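Local coordinates for peptidyl tryptophan dihydroxylase (Pseudomonas putida, PDB 7CTQ), which uses FAD to dihydroxylate a tryptophan residue of a peptide, an essential step in the biogenesis of the tryptophylquinone cofactor of quinohemoprotein amine dehydrogenase, at residues 157-162 / 200-205; 161-166 / 194-199; 210-215 / 237-242; 217-222 / 230-235. All blocks are in the same frame, centred on the assembly; numbering follows the deposited sequence. Where two conformers were deposited one is given.

How the contacts relate
All four contacts lie on one side of the chain, in the larger mixed sheet, the helix packed on it and the loop that returns beside it. Contacts 1 and 2 follow each other along one antiparallel ladder, strand 158-166 with strand 193-201; their centres are about 14 Å apart and they share Leu-161 and Leu-162. Contact 3, its centre about 9 Å from that of contact 2, docks helix 208-220 on strand 238-243, the other neighbour of strand 158-166. Contact 4 uses the end of the same helix, within the chain span of contact 3, their centres about 12 Å apart. Gln-197 and Arg-242 reach FAD from the face opposite the one that helix 208-220 covers.

Contact 1: residues 157-162 / 200-205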
# COMPACT_ATOMS: atom_id res chain seq x y z
N GLU A 157 10.24 13.83 6.01
CA GLU A 157 11.29 13.04 5.38
C GLU A 157 11.82 12.00 6.36
O GLU A 157 12.21 12.32 7.49
CB GLU A 157 12.42 13.94 4.90
CG GLU A 157 13.22 13.31 3.77
CD GLU A 157 12.37 13.10 2.52
OE1 GLU A 157 11.47 13.94 2.24
OE2 GLU A 157 12.58 12.08 1.84
N THR A 158 11.82 10.74 5.93
CA THR A 158 12.06 9.62 6.83
C THR A 158 13.01 8.62 6.18
O THR A 158 12.89 8.32 4.99
CB THR A 158 10.73 8.93 7.20
OG1 THR A 158 9.81 9.92 7.68
CG2 THR A 158 10.93 7.91 8.28
N VAL A 159 13.95 8.09 6.97
CA VAL A 159 14.91 7.12 6.48
C VAL A 159 14.88 5.90 7.40
O VAL A 159 14.78 6.02 8.62
CB VAL A 159 16.34 7.71 6.38
CG1 VAL A 159 17.36 6.64 6.07
CG2 VAL A 159 16.40 8.76 5.29
N SER A 160 14.93 4.72 6.79
CA SER A 160 15.04 3.48 7.54
C SER A 160 16.44 2.92 7.27
O SER A 160 16.81 2.72 6.11
CB SER A 160 13.94 2.49 7.13
OG SER A 160 12.66 2.98 7.53
N LEU A 161 17.22 2.75 8.33
CA LEU A 161 18.57 2.20 8.24
C LEU A 161 18.55 0.74 8.66
O LEU A 161 18.01 0.41 9.72
CB LEU A 161 19.55 2.98 9.12
CG LEU A 161 19.61 4.50 8.98
CD1 LEU A 161 20.54 5.05 10.04
CD2 LEU A 161 20.07 4.88 7.58
N LEU A 162 19.16 -0.12 7.85
CA LEU A 162 19.03 -1.55 8.00
C LEU A 162 20.40 -2.21 8.19
O LEU A 162 21.36 -1.90 7.47
CB LEU A 162 18.32 -2.13 6.77
CG LEU A 162 18.54 -3.62 6.55
CD1 LEU A 162 17.63 -4.41 7.47
CD2 LEU A 162 18.31 -3.98 5.11
N LEU A 200 14.01 6.81 11.31
CA LEU A 200 14.42 8.08 11.89
C LEU A 200 14.10 9.19 10.90
O LEU A 200 13.86 8.94 9.71
CB LEU A 200 15.93 8.11 12.19
CG LEU A 200 16.55 6.98 12.99
CD1 LEU A 200 18.02 6.84 12.62
CD2 LEU A 200 16.39 7.27 14.47
N ASP A 201 14.12 10.41 11.41
CA ASP A 201 14.09 11.57 10.53
C ASP A 201 15.35 11.60 9.67
O ASP A 201 16.45 11.27 10.13
CB ASP A 201 13.99 12.85 11.36
CG ASP A 201 13.10 13.89 10.71
OD1 ASP A 201 13.56 14.52 9.72
OD2 ASP A 201 11.96 14.05 11.16
N ALA A 202 15.19 11.97 8.39
CA ALA A 202 16.35 12.00 7.50
C ALA A 202 17.38 13.05 7.89
O ALA A 202 18.56 12.89 7.56
CB ALA A 202 15.90 12.24 6.06
N ALA A 203 16.98 14.09 8.62
CA ALA A 203 17.83 15.26 8.83
C ALA A 203 18.93 14.99 9.86
O ALA A 203 18.68 14.42 10.92
CB ALA A 203 16.99 16.45 9.29
N GLY A 204 20.14 15.42 9.53
CA GLY A 204 21.25 15.31 10.47
C GLY A 204 21.88 13.94 10.58
O GLY A 204 22.81 13.77 11.39
N LEU A 205 21.42 12.95 9.81
CA LEU A 205 22.11 11.67 9.76
C LEU A 205 23.51 11.86 9.19
O LEU A 205 23.78 12.85 8.50
CB LEU A 205 21.34 10.66 8.90
CG LEU A 205 19.92 10.29 9.33
CD1 LEU A 205 19.35 9.27 8.37
CD2 LEU A 205 19.91 9.78 10.76
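Val-159 and Leu-200 form a hydrogen-bonded antiparallel pair, with Val-159 N to Leu-200 O at 2.9 Å and Leu-200 N to Val-159 O also at 2.9 Å. A third backbone bond, Ala-202 N to Glu-157 O at 3.1 Å, differs: the donor stands 50° out of the carbonyl plane, consistent with the strand turning off after Asp-201. At the non-hydrogen-bonded pair Thr-158 and Asp-201 the side chains diverge, and Thr-158 CG2 lies against Leu-200 O at 3.4 Å.

The segments are the outer end of a ladder in the mixed sheet, where strand 158-166 starts and strand 193-201 stops. The chain leaves through a type II turn from Ala-202 to Leu-205, with Gly-204 at the third position taking a positive phi of 79°. The turn brings Leu-205 back over Val-159 of the partner strand, 158-166.

The apolar contacts lie on the Val-159 and Leu-200 face. With Val-159 CG1 anti to the backbone N (chi1 172°), CG2 lies beside the N and meets Ala-202 CB at 3.6 Å. Val-159 CB lies 3.9 Å from Leu-205 CD1, the two side chains sliding past each other in opposite directions. Further along, Leu-161 and Leu-200 cross at about a right angle, touching through their CD1 methyls at 4.0 Å.

The polar ends are held outside the pair. Glu-157 forms a salt bridge with Arg-154, while Arg-340 binds both Asp-201 OD2 and Thr-158 OG1, the latter also bonded to Pro-156 O. On the face away from Val-159, Ser-160 touches FAD.

Contact 2: residues 161-166 / 194-199; sequences LLNVWQ and CYWQVT. With FAD (flavin-adenine dinucleotide), chain C.
Cys-194 lies over the indole of Trp-165, and here the contact is tight. Its CB sits 3.3 Å above the ring plane, over the six-membered ring, while SG approaches the five-membered ring obliquely at 4.2 Å from the centroid. Trp-165 CG occupies the crowded position between the backbone N and the carbonyl carbon (chi1 68°); the indole beyond it lies across Cys-194. Its edge, through CZ3 and CH2, meets Trp-196 CB at 3.9 Å. Next along, Asn-163 and Trp-196 lie side by side, amide and ring planes 24° apart, with Asn-163 ND2 bonded to Glu-238 O. The backbone ladder is firm at this pair, Asn-163 N to Trp-196 O being 2.7 Å.

The loose side is at Gln-166, which is exposed and does not touch the other segment. Just before it one bond is long, Trp-165 N to Cys-194 O at 3.3 Å with its donor out of the carbonyl plane, but its companion from Cys-194 N to Trp-165 O stays at 2.8 Å. On the other face, Leu-162 CD1 covers the Tyr-195 ring in one of two conformers of that tyrosine, so details there are doubtful. Gln-197 on this face carries its amide to the flavin, OE1 lying 3.5 Å from FAD C6.

Strand 158-166 also pairs with strand 238-243, and strand 193-201 with strand 182-188, making both inner strands of the sheet. Helix 208-220 packs on the Asn-163 and Trp-196 face, and the loop beyond helix 223-228 accepts Trp-165 NE1 at Ala-231 O.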
# COMPACT_ATOMS: atom_id res chain seq x y z
N LEU A 161 17.22 2.75 8.33
CA LEU A 161 18.57 2.20 8.24
C LEU A 161 18.55 0.74 8.66
O LEU A 161 18.01 0.41 9.72
CB LEU A 161 19.55 2.98 9.12
CG LEU A 161 19.61 4.50 8.98
CD1 LEU A 161 20.54 5.05 10.04
CD2 LEU A 161 20.07 4.88 7.58
N LEU A 162 19.16 -0.12 7.85
CA LEU A 162 19.03 -1.55 8.00
C LEU A 162 20.40 -2.21 8.19
O LEU A 162 21.36 -1.90 7.47
CB LEU A 162 18.32 -2.13 6.77
CG LEU A 162 18.54 -3.62 6.55
CD1 LEU A 162 17.63 -4.41 7.47
CD2 LEU A 162 18.31 -3.98 5.11
N ASN A 163 20.50 -3.10 9.17
CA ASN A 163 21.65 -3.98 9.34
C ASN A 163 21.20 -5.42 9.09
O ASN A 163 20.15 -5.84 9.58
CB ASN A 163 22.26 -3.87 10.73
CG ASN A 163 23.25 -2.72 10.87
OD1 ASN A 163 23.36 -2.12 11.93
ND2 ASN A 163 23.99 -2.43 9.80
N VAL A 164 22.00 -6.15 8.31
CA VAL A 164 21.72 -7.55 7.98
C VAL A 164 22.98 -8.36 8.26
O VAL A 164 24.06 -7.98 7.81
CB VAL A 164 21.30 -7.71 6.51
CG1 VAL A 164 21.12 -9.18 6.19
CG2 VAL A 164 20.00 -6.94 6.23
N TRP A 165 22.84 -9.46 8.98
CA TRP A 165 23.99 -10.30 9.31
C TRP A 165 23.50 -11.71 9.58
O TRP A 165 22.30 -11.99 9.59
CB TRP A 165 24.77 -9.72 10.49
CG TRP A 165 24.04 -9.78 11.79
CD1 TRP A 165 24.25 -10.66 12.81
CD2 TRP A 165 23.00 -8.89 12.24
NE1 TRP A 165 23.40 -10.39 13.86
CE2 TRP A 165 22.63 -9.31 13.53
CE3 TRP A 165 22.35 -7.80 11.66
CZ2 TRP A 165 21.61 -8.67 14.26
CZ3 TRP A 165 21.35 -7.16 12.39
CH2 TRP A 165 20.99 -7.60 13.67
N GLN A 166 24.46 -12.61 9.83
CA GLN A 166 24.20 -14.03 10.03
C GLN A 166 24.53 -14.42 11.47
O GLN A 166 25.54 -13.98 12.03
CB GLN A 166 25.02 -14.87 9.06
CG GLN A 166 24.81 -16.38 9.16
CD GLN A 166 23.46 -16.82 8.62
OE1 GLN A 166 23.05 -16.42 7.53
NE2 GLN A 166 22.75 -17.64 9.40
N CYS A 194 19.58 -12.45 10.28
CA CYS A 194 19.20 -11.42 11.23
C CYS A 194 18.99 -10.10 10.51
O CYS A 194 19.63 -9.80 9.49
CB CYS A 194 20.26 -11.25 12.32
SG CYS A 194 20.44 -12.70 13.34
N TYR A 195 18.09 -9.30 11.09
CA TYR A 195 17.55 -8.09 10.48
C TYR A 195 17.36 -7.05 11.58
O TYR A 195 16.82 -7.36 12.64
CB TYR A 195 16.22 -8.40 9.79
CG TYR A 195 15.56 -7.26 9.03
CD1 TYR A 195 15.58 -7.22 7.64
CD2 TYR A 195 14.89 -6.25 9.70
CE1 TYR A 195 14.97 -6.19 6.94
CE2 TYR A 195 14.28 -5.21 9.01
CZ TYR A 195 14.32 -5.19 7.63
OH TYR A 195 13.72 -4.16 6.95
N TRP A 196 17.81 -5.82 11.33
CA TRP A 196 17.53 -4.73 12.25
C TRP A 196 17.38 -3.46 11.44
O TRP A 196 18.23 -3.15 10.59
CB TRP A 196 18.62 -4.57 13.31
CG TRP A 196 18.47 -3.42 14.27
CD1 TRP A 196 17.87 -3.44 15.50
CD2 TRP A 196 18.99 -2.09 14.11
NE1 TRP A 196 17.97 -2.20 16.10
CE2 TRP A 196 18.66 -1.36 15.27
CE3 TRP A 196 19.71 -1.45 13.09
CZ2 TRP A 196 19.01 -0.02 15.43
CZ3 TRP A 196 20.05 -0.12 13.26
CH2 TRP A 196 19.71 0.57 14.41
N GLN A 197 16.30 -2.73 11.69
CA GLN A 197 15.94 -1.59 10.86
C GLN A 197 15.39 -0.50 11.76
O GLN A 197 14.42 -0.71 12.50
CB GLN A 197 14.92 -2.00 9.79
CG GLN A 197 13.90 -0.95 9.42
CD GLN A 197 12.64 -1.59 8.88
OE1 GLN A 197 12.67 -2.30 7.86
NE2 GLN A 197 11.52 -1.37 9.57
N VAL A 198 16.04 0.66 11.74
CA VAL A 198 15.66 1.76 12.60
C VAL A 198 15.14 2.86 11.70
O VAL A 198 15.68 3.10 10.61
CB VAL A 198 16.81 2.25 13.50
CG1 VAL A 198 17.92 2.92 12.67
CG2 VAL A 198 16.27 3.18 14.57
N THR A 199 14.05 3.48 12.13
CA THR A 199 13.35 4.49 11.34
C THR A 199 13.52 5.82 12.05
O THR A 199 13.26 5.93 13.25
CB THR A 199 11.88 4.11 11.18
OG1 THR A 199 11.81 2.91 10.40
CG2 THR A 199 11.10 5.24 10.48
PA FAD C . 7.88 -3.89 -4.55
O1A FAD C . 7.46 -4.94 -3.60
O2A FAD C . 9.07 -3.07 -4.06
O5B FAD C . 8.08 -4.53 -5.95
C5B FAD C . 8.85 -3.87 -6.98
C4B FAD C . 9.47 -4.97 -7.81
O4B FAD C . 10.07 -4.38 -8.99
C3B FAD C . 10.57 -5.78 -7.13
O3B FAD C . 10.47 -7.16 -7.50
C2B FAD C . 11.86 -5.12 -7.64
O2B FAD C . 12.97 -6.02 -7.71
C1B FAD C . 11.44 -4.73 -9.05
N9A FAD C . 12.17 -3.65 -9.69
C8A FAD C . 12.66 -2.49 -9.13
N7A FAD C . 13.28 -1.70 -9.97
C5A FAD C . 13.22 -2.40 -11.16
C6A FAD C . 13.71 -2.13 -12.46
N6A FAD C . 14.38 -1.02 -12.78
N1A FAD C . 13.48 -3.04 -13.44
C2A FAD C . 12.80 -4.15 -13.13
N3A FAD C . 12.30 -4.51 -11.94
C4A FAD C . 12.54 -3.59 -11.00
N1 FAD C . 5.31 -3.98 4.32
C2 FAD C . 4.79 -4.94 5.15
O2 FAD C . 3.75 -5.54 4.88
N3 FAD C . 5.44 -5.26 6.32
C4 FAD C . 6.62 -4.70 6.77
O4 FAD C . 7.12 -5.07 7.83
C4X FAD C . 7.17 -3.68 5.89
N5 FAD C . 8.28 -3.09 6.25
C5X FAD C . 8.80 -2.12 5.41
C6 FAD C . 9.98 -1.48 5.77
C7 FAD C . 10.53 -0.48 4.97
C7M FAD C . 11.81 0.19 5.40
C8 FAD C . 9.89 -0.12 3.78
C8M FAD C . 10.47 0.94 2.88
C9 FAD C . 8.72 -0.76 3.40
C9A FAD C . 8.16 -1.75 4.21
N10 FAD C . 6.98 -2.43 3.85
C10 FAD C . 6.44 -3.39 4.69
C1' FAD C . 6.25 -2.05 2.64
C2' FAD C . 6.38 -3.04 1.50
O2' FAD C . 7.75 -3.36 1.24
C3' FAD C . 5.76 -2.41 0.25
O3' FAD C . 4.50 -1.88 0.62
C4' FAD C . 5.55 -3.36 -0.93
O4' FAD C . 6.67 -4.22 -1.11
C5' FAD C . 5.27 -2.58 -2.19
O5' FAD C . 4.88 -3.50 -3.22
P FAD C . 5.14 -3.18 -4.73
O1P FAD C . 4.39 -1.88 -5.04
O2P FAD C . 4.83 -4.36 -5.58
O3P FAD C . 6.70 -2.85 -4.77

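Contact 3: residues 210-215 / 237-242; sequences GLADYC and AEVHAR. With FAD (flavin-adenine dinucleotide), chain C.
Val-239 is the side chain through which strand 238-242 meets most of helix 210-215. Its CB points toward the helix and the two methyls divide the surface between them. CG1, anti to the backbone N (chi1 -167°), reaches Leu-211 CB and Cys-215 SG, each at 4.1 Å, and so spans one turn of helix. CG2 lies against Ala-212, with CB at 3.9 Å, nearer the exposed margin. Two residues further on, Ala-241 CB meets Leu-211 CD1 at 4.3 Å. The helix runs across the strand at 102°, their axes 8.7 Å apart at closest approach, and this is a helix laid over one face of a beta-sheet. Beneath it Cys-215 also packs on Leu-161 and Asn-163 of the neighbouring strand.

The intervening strand residues turn to the opposite face. There His-240 NE2 donates to Glu-238 OE1 at 3.1 Å, almost straight at 178°; the acceptor uses its anti lone pair and lies in the imidazole plane. The ring of His-240 also meets that of Phe-40. Arg-242, its chain bent at chi2 and chi3, carries its guanidinium to the dimethylbenzene end of the flavin: FAD C7M lies over one face, offset toward the rim, and NH1 is 3.2 Å from FAD C7.

Between helix and strand every contact is made by carbon or sulfur, without hydrogen bonds, so the docking rests on shape and burial of apolar surface, while on the opposite face Arg-242 reaches the flavin and His-240 pairs with Glu-238.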
# COMPACT_ATOMS: atom_id res chain seq x y z
N GLY A 210 29.70 7.42 7.52
CA GLY A 210 29.42 7.35 8.93
C GLY A 210 28.30 6.41 9.35
O GLY A 210 28.07 6.24 10.55
N LEU A 211 27.62 5.78 8.38
CA LEU A 211 26.40 5.02 8.67
C LEU A 211 26.69 3.74 9.44
O LEU A 211 25.92 3.37 10.34
CB LEU A 211 25.67 4.68 7.37
CG LEU A 211 25.01 5.86 6.67
CD1 LEU A 211 24.29 5.38 5.42
CD2 LEU A 211 24.05 6.57 7.62
N ALA A 212 27.77 3.03 9.09
CA ALA A 212 28.09 1.77 9.76
C ALA A 212 28.30 1.99 11.25
O ALA A 212 27.72 1.28 12.08
CB ALA A 212 29.32 1.13 9.12
N ASP A 213 29.13 2.98 11.61
CA ASP A 213 29.36 3.30 13.02
C ASP A 213 28.09 3.75 13.71
O ASP A 213 27.90 3.51 14.91
CB ASP A 213 30.41 4.39 13.16
CG ASP A 213 31.82 3.88 12.94
OD1 ASP A 213 32.07 2.70 13.23
OD2 ASP A 213 32.67 4.67 12.50
N TYR A 214 27.26 4.50 12.99
CA TYR A 214 26.02 5.01 13.56
C TYR A 214 25.09 3.86 13.92
O TYR A 214 24.56 3.79 15.04
CB TYR A 214 25.36 5.97 12.56
CG TYR A 214 24.13 6.66 13.09
CD1 TYR A 214 24.23 7.87 13.75
CD2 TYR A 214 22.87 6.09 12.92
CE1 TYR A 214 23.09 8.52 14.24
CE2 TYR A 214 21.73 6.72 13.40
CZ TYR A 214 21.85 7.93 14.06
OH TYR A 214 20.72 8.55 14.54
N CYS A 215 24.88 2.93 12.98
CA CYS A 215 24.04 1.77 13.25
C CYS A 215 24.62 0.89 14.36
O CYS A 215 23.88 0.39 15.21
CB CYS A 215 23.86 0.96 11.98
SG CYS A 215 22.76 1.78 10.80
N ALA A 237 28.27 -6.31 9.81
CA ALA A 237 26.91 -6.36 9.28
C ALA A 237 26.77 -5.45 8.06
O ALA A 237 27.31 -4.34 8.02
CB ALA A 237 25.90 -5.93 10.35
N GLU A 238 26.09 -5.95 7.03
CA GLU A 238 25.72 -5.08 5.92
C GLU A 238 24.92 -3.89 6.44
O GLU A 238 24.20 -3.99 7.43
CB GLU A 238 24.88 -5.83 4.89
CG GLU A 238 25.34 -7.25 4.62
CD GLU A 238 24.37 -8.00 3.71
OE1 GLU A 238 23.52 -7.34 3.09
OE2 GLU A 238 24.46 -9.25 3.63
N VAL A 239 25.09 -2.74 5.77
CA VAL A 239 24.42 -1.49 6.12
C VAL A 239 23.70 -0.99 4.88
O VAL A 239 24.31 -0.86 3.81
CB VAL A 239 25.40 -0.41 6.64
CG1 VAL A 239 24.62 0.74 7.27
CG2 VAL A 239 26.38 -0.99 7.65
N HIS A 240 22.40 -0.71 5.02
CA HIS A 240 21.59 -0.20 3.92
C HIS A 240 20.70 0.92 4.43
O HIS A 240 20.24 0.90 5.58
CB HIS A 240 20.69 -1.28 3.30
CG HIS A 240 21.43 -2.50 2.83
ND1 HIS A 240 21.88 -2.65 1.54
CD2 HIS A 240 21.76 -3.64 3.48
CE1 HIS A 240 22.47 -3.82 1.41
NE2 HIS A 240 22.41 -4.45 2.57
N ALA A 241 20.47 1.91 3.57
CA ALA A 241 19.62 3.05 3.90
C ALA A 241 18.47 3.11 2.90
O ALA A 241 18.70 3.08 1.68
CB ALA A 241 20.44 4.34 3.91
N ARG A 242 17.24 3.17 3.41
CA ARG A 242 16.03 3.19 2.60
C ARG A 242 15.25 4.46 2.89
O ARG A 242 14.99 4.77 4.06
CB ARG A 242 15.13 1.98 2.89
CG ARG A 242 15.73 0.62 2.55
CD ARG A 242 14.65 -0.41 2.13
NE ARG A 242 14.58 -1.53 3.07
CZ ARG A 242 13.47 -2.20 3.38
NH1 ARG A 242 12.31 -1.92 2.79
NH2 ARG A 242 13.53 -3.20 4.26
PA FAD C . 7.88 -3.89 -4.55
O1A FAD C . 7.46 -4.94 -3.60
O2A FAD C . 9.07 -3.07 -4.06
O5B FAD C . 8.08 -4.53 -5.95
C5B FAD C . 8.85 -3.87 -6.98
C4B FAD C . 9.47 -4.97 -7.81
O4B FAD C . 10.07 -4.38 -8.99
C3B FAD C . 10.57 -5.78 -7.13
O3B FAD C . 10.47 -7.16 -7.50
C2B FAD C . 11.86 -5.12 -7.64
O2B FAD C . 12.97 -6.02 -7.71
C1B FAD C . 11.44 -4.73 -9.05
N9A FAD C . 12.17 -3.65 -9.69
C8A FAD C . 12.66 -2.49 -9.13
N7A FAD C . 13.28 -1.70 -9.97
C5A FAD C . 13.22 -2.40 -11.16
C6A FAD C . 13.71 -2.13 -12.46
N6A FAD C . 14.38 -1.02 -12.78
N1A FAD C . 13.48 -3.04 -13.44
C2A FAD C . 12.80 -4.15 -13.13
N3A FAD C . 12.30 -4.51 -11.94
C4A FAD C . 12.54 -3.59 -11.00
N1 FAD C . 5.31 -3.98 4.32
C2 FAD C . 4.79 -4.94 5.15
O2 FAD C . 3.75 -5.54 4.88
N3 FAD C . 5.44 -5.26 6.32
C4 FAD C . 6.62 -4.70 6.77
O4 FAD C . 7.12 -5.07 7.83
C4X FAD C . 7.17 -3.68 5.89
N5 FAD C . 8.28 -3.09 6.25
C5X FAD C . 8.80 -2.12 5.41
C6 FAD C . 9.98 -1.48 5.77
C7 FAD C . 10.53 -0.48 4.97
C7M FAD C . 11.81 0.19 5.40
C8 FAD C . 9.89 -0.12 3.78
C8M FAD C . 10.47 0.94 2.88
C9 FAD C . 8.72 -0.76 3.40
C9A FAD C . 8.16 -1.75 4.21
N10 FAD C . 6.98 -2.43 3.85
C10 FAD C . 6.44 -3.39 4.69
C1' FAD C . 6.25 -2.05 2.64
C2' FAD C . 6.38 -3.04 1.50
O2' FAD C . 7.75 -3.36 1.24
C3' FAD C . 5.76 -2.41 0.25
O3' FAD C . 4.50 -1.88 0.62
C4' FAD C . 5.55 -3.36 -0.93
O4' FAD C . 6.67 -4.22 -1.11
C5' FAD C . 5.27 -2.58 -2.19
O5' FAD C . 4.88 -3.50 -3.22
P FAD C . 5.14 -3.18 -4.73
O1P FAD C . 4.39 -1.88 -5.04
O2P FAD C . 4.83 -4.36 -5.58
O3P FAD C . 6.70 -2.85 -4.77

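Contact 4: residues 217-222 / 230-235; sequences ARRADS and DARALA
Arg-219 and Leu-234 slide past each other in opposite directions, the leucine methyl CD2 lying 3.9 Å above the guanidinium plane of Arg-219, over its centre. The other methyl, CD1, takes the same place over the guanidinium of Arg-232, again 3.9 Å above its plane. One leucine thus has a flat cation against each methyl, and Arg-219 NH2 stays 6.4 Å from Arg-232 NE, a separation that should ease repulsion between like charges. CD1 also touches Ala-220 CB at 4.3 Å.

Arg-219 bends at chi3 (63°), which swings NE out of the line of the chain. Its guanidinium has the carbonyl of Ala-233 at the edge, in plane. The modelled approach to the Arg-232 carbonyl is too close to be trusted in detail. Arg-219 also makes a cation-pi contact with Trp-165 on the adjoining sheet.

Helix 208-220 is followed after a two-residue link by the short helix 223-228, and loop 230-235 returns alongside the end of the first. Ser-222 sits at the N-cap of the second helix, its OG capping Val-225 N and also bonded to Glu-177.

Two waters bridge the segments. One donates to Leu-234 O at 2.8 Å and weakly accepts from Arg-219 NH1. The other accepts from Arg-232 NH1 at 2.8 Å and donates to Arg-219 O, also at 2.8 Å, with a weak bond to Ser-222 O. Through it Arg-232 is linked to Arg-219 O in the last turn of helix 208-220, where the partial negative charge of the helix end may favour a cation.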
# COMPACT_ATOMS: atom_id res chain seq x y z
N ALA A 217 26.48 1.70 16.94
CA ALA A 217 26.26 2.27 18.26
C ALA A 217 24.81 2.12 18.71
O ALA A 217 24.55 1.86 19.90
CB ALA A 217 26.69 3.73 18.29
N ARG A 218 23.85 2.28 17.79
CA ARG A 218 22.44 2.14 18.16
C ARG A 218 22.11 0.70 18.54
O ARG A 218 21.42 0.45 19.54
CB ARG A 218 21.54 2.63 17.02
CG ARG A 218 21.37 4.14 16.99
CD ARG A 218 20.14 4.55 16.19
NE ARG A 218 20.03 6.00 16.07
CZ ARG A 218 19.24 6.76 16.82
NH1 ARG A 218 18.46 6.22 17.76
NH2 ARG A 218 19.24 8.07 16.64
N ARG A 219 22.59 -0.27 17.75
CA ARG A 219 22.37 -1.67 18.10
C ARG A 219 23.05 -2.02 19.41
O ARG A 219 22.47 -2.72 20.26
CB ARG A 219 22.86 -2.59 16.97
CG ARG A 219 22.01 -2.51 15.73
CD ARG A 219 22.68 -3.20 14.57
NE ARG A 219 22.84 -4.60 14.87
CZ ARG A 219 23.83 -5.36 14.43
NH1 ARG A 219 24.79 -4.86 13.66
NH2 ARG A 219 23.85 -6.62 14.79
N ALA A 220 24.27 -1.52 19.62
CA ALA A 220 24.98 -1.79 20.88
C ALA A 220 24.26 -1.20 22.08
O ALA A 220 24.48 -1.66 23.21
CB ALA A 220 26.40 -1.24 20.80
N ASP A 221 23.42 -0.20 21.88
CA ASP A 221 22.75 0.46 22.99
C ASP A 221 21.43 -0.20 23.36
O ASP A 221 20.79 0.24 24.32
CB ASP A 221 22.53 1.94 22.67
CG ASP A 221 23.84 2.75 22.65
OD1 ASP A 221 24.92 2.17 22.92
OD2 ASP A 221 23.77 3.96 22.35
N SER A 222 21.01 -1.23 22.64
CA SER A 222 19.67 -1.79 22.80
C SER A 222 19.73 -3.10 23.58
O SER A 222 20.33 -4.08 23.11
CB SER A 222 19.01 -2.02 21.44
OG SER A 222 17.80 -2.75 21.60
N ASP A 230 22.44 -13.45 19.77
CA ASP A 230 23.67 -13.86 20.43
C ASP A 230 24.87 -13.24 19.73
O ASP A 230 25.65 -12.49 20.34
CB ASP A 230 23.76 -15.38 20.47
CG ASP A 230 22.45 -16.04 20.85
OD1 ASP A 230 21.75 -15.51 21.74
OD2 ASP A 230 22.10 -17.08 20.25
N ALA A 231 25.03 -13.52 18.44
CA ALA A 231 26.02 -12.85 17.61
C ALA A 231 25.39 -11.62 16.97
O ALA A 231 24.34 -11.73 16.33
CB ALA A 231 26.55 -13.78 16.53
N ARG A 232 26.03 -10.46 17.12
CA ARG A 232 25.50 -9.22 16.59
C ARG A 232 26.22 -8.70 15.35
O ARG A 232 25.65 -7.89 14.62
CB ARG A 232 25.52 -8.14 17.68
CG ARG A 232 24.55 -8.42 18.83
CD ARG A 232 24.77 -7.44 19.97
NE ARG A 232 26.01 -7.73 20.68
CZ ARG A 232 26.53 -6.96 21.64
NH1 ARG A 232 25.92 -5.84 21.99
NH2 ARG A 232 27.66 -7.32 22.24
N ALA A 233 27.44 -9.18 15.08
CA ALA A 233 28.24 -8.72 13.93
C ALA A 233 28.25 -7.19 13.82
O ALA A 233 28.00 -6.61 12.76
CB ALA A 233 27.74 -9.35 12.63
N LEU A 234 28.56 -6.54 14.95
CA LEU A 234 28.49 -5.09 15.01
C LEU A 234 29.41 -4.43 14.00
O LEU A 234 29.10 -3.34 13.50
CB LEU A 234 28.83 -4.64 16.43
CG LEU A 234 27.76 -4.97 17.47
CD1 LEU A 234 28.20 -4.64 18.88
CD2 LEU A 234 26.44 -4.25 17.14
N ALA A 235 30.54 -5.06 13.66
CA ALA A 235 31.44 -4.41 12.71
C ALA A 235 31.14 -4.80 11.26
O ALA A 235 31.27 -3.95 10.36
CB ALA A 235 32.90 -4.75 13.03
O HOH W 1 26.41 -2.68 13.19
O HOH W 2 23.24 -4.96 21.83